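Local coordinates for 2,3,4,5-tetrahydropyridine-2,6-dicarboxylate N-succinyltransferase (Campylobacter jejuni, PDB 2RIJ) that catalyses transfer of the succinyl group from succinyl-CoA to tetrahydrodipicolinate, opening the ring to N-succinyl-2-amino-6-oxopimelate in the succinylase route to lysine, at the interface of chains A and B. Residues are numbered along the deposited sequence; one frame, centred on the assembly and turned at random. Chains: chain A/B, Putative 2,3,4,5-tetrahydropyridine-2-carboxylate N- succinyltransferase.

The interface of chains A and B. Residues chain A 275-276, 302; chain B 260, 276-278, 303.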
ATOM      1  N   GLY A 275       0.040 -29.192  -1.780  1.00 20.63           N
ATOM      2  CA  GLY A 275       0.648 -29.561  -3.042  1.00 22.06           C
ATOM      3  C   GLY A 275       1.709 -28.535  -3.402  1.00 21.47           C
ATOM      4  O   GLY A 275       1.432 -27.342  -3.500  1.00 20.71           O
ATOM      5  N   GLY A 276       2.946 -28.998  -3.596  1.00 21.60           N
ATOM      6  CA  GLY A 276       4.045 -28.113  -3.979  1.00 21.68           C
ATOM      7  C   GLY A 276       4.582 -27.193  -2.889  1.00 20.50           C
ATOM      8  O   GLY A 276       5.430 -26.356  -3.149  1.00 23.30           O
ATOM      9  N   ASN A 302       1.818 -24.537  -2.720  1.00 20.59           N
ATOM     10  CA  ASN A 302       2.862 -23.620  -3.162  1.00 21.59           C
ATOM     11  C   ASN A 302       3.364 -22.602  -2.129  1.00 22.10           C
ATOM     12  O   ASN A 302       4.004 -21.632  -2.485  1.00 21.45           O
ATOM     13  CB  ASN A 302       2.421 -22.975  -4.490  1.00 20.47           C
ATOM     14  CG  ASN A 302       2.474 -23.949  -5.636  1.00 21.28           C
ATOM     15  OD1 ASN A 302       3.410 -24.756  -5.721  1.00 20.77           O
ATOM     16  ND2 ASN A 302       1.507 -23.867  -6.554  1.00 18.26           N
TER
ATOM     17  N   ARG B 260      -1.050 -29.693 -10.945  1.00 19.99           N
ATOM     18  CA  ARG B 260      -1.723 -30.717 -10.174  1.00 19.26           C
ATOM     19  C   ARG B 260      -3.231 -30.528 -10.204  1.00 19.45           C
ATOM     20  O   ARG B 260      -3.754 -29.472  -9.805  1.00 21.44           O
ATOM     21  CB  ARG B 260      -1.210 -30.682  -8.732  1.00 20.85           C
ATOM     22  CG  ARG B 260       0.282 -31.008  -8.695  1.00 21.95           C
ATOM     23  CD  ARG B 260       0.843 -30.858  -7.313  1.00 21.85           C
ATOM     24  NE  ARG B 260       0.863 -29.458  -6.881  1.00 22.69           N
ATOM     25  CZ  ARG B 260       1.868 -28.603  -7.103  1.00 18.07           C
ATOM     26  NH1 ARG B 260       2.898 -28.923  -7.873  1.00 20.80           N
ATOM     27  NH2 ARG B 260       1.835 -27.372  -6.583  1.00 19.41           N
ATOM     28  N   GLY B 276       4.001 -26.588 -11.812  1.00 21.60           N
ATOM     29  CA  GLY B 276       3.800 -26.468 -10.369  1.00 21.68           C
ATOM     30  C   GLY B 276       2.522 -25.768  -9.922  1.00 20.50           C
ATOM     31  O   GLY B 276       2.325 -25.539  -8.740  1.00 23.30           O
ATOM     32  N   ALA B 277       1.649 -25.426 -10.865  1.00 20.87           N
ATOM     33  CA  ALA B 277       0.360 -24.878 -10.494  1.00 20.72           C
ATOM     34  C   ALA B 277      -0.466 -25.947  -9.782  1.00 21.19           C
ATOM     35  O   ALA B 277      -0.305 -27.158  -9.994  1.00 21.80           O
ATOM     36  CB  ALA B 277      -0.395 -24.328 -11.708  1.00 17.43           C
ATOM     37  N   SER B 278      -1.370 -25.487  -8.938  1.00 19.75           N
ATOM     38  CA  SER B 278      -2.313 -26.330  -8.206  0.50 20.22           C
ATOM     39  C   SER B 278      -3.717 -25.956  -8.637  1.00 21.53           C
ATOM     40  O   SER B 278      -4.065 -24.769  -8.610  1.00 22.13           O
ATOM     41  CB  SER B 278      -2.213 -26.079  -6.686  0.50 22.19           C
ATOM     42  OG  SER B 278      -1.270 -26.925  -6.045  0.50 20.08           O
ATOM     43  N   SER B 303       0.974 -21.066  -9.499  1.00 21.39           N
ATOM     44  CA  SER B 303      -0.292 -20.485  -9.072  1.00 21.39           C
ATOM     45  C   SER B 303      -1.086 -21.489  -8.312  1.00 22.47           C
ATOM     46  O   SER B 303      -0.765 -22.709  -8.336  1.00 20.01           O
ATOM     47  CB  SER B 303      -1.131 -19.972 -10.264  1.00 22.86           C
ATOM     48  OG  SER B 303      -1.433 -20.972 -11.207  1.00 20.89           O
TER
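NH2 of the B:Arg260 guanidinium is gripped from both subunits: it donates to the side-chain carbonyl OD1 of A:Asn302 at 3.2 Å and, within its own chain, to the hydroxyl OG of B:Ser278, also at 3.2 Å. The site lies where left-handed beta-helices of two neighbouring subunits, built from hexapeptide repeats, pack against each other in the homotrimer. A:Asn302 OD1 sits at the guanidinium edge, nearly in its plane, yet NH2 reaches that oxygen from above the amide plane and not along a lone pair; the two flat groups are turned 67° apart. The other end of the same amide points into chain B, where ND2 gives a fairly straight bond to the backbone carbonyl O of B:Gly276 at 2.9 Å, with that oxygen near the plane of the A:Asn302 amide. A second, weak bond runs from ND2 to the carbonyl O of B:Ser303. With a donor held at one end and an acceptor at the other, the amide has its flip fixed. A bend at chi3 (-68°) swings the B:Arg260 guanidinium alongside the A:Gly275–A:Gly276 loop and brings NH2 toward A:Asn302; one guanidinium face lies against that backbone, CZ being 3.8 Å from A:Gly276 CA. The carbonyl O of B:Ala277, from the arginine's own chain, sits over the centre of the opposite face. A:Gly275 O is also near NH2, but no N-H is aimed at it; the nearby carbonyl may still favour the positive charge electrostatically. B:Arg260, B:Ser278 and A:Gly275 are all predicted to bind succinyl-CoA, whose site therefore probably lies between subunits; B:Glu258, the predicted acyl-anhydride residue, is about 7 Å from the centre of the patch.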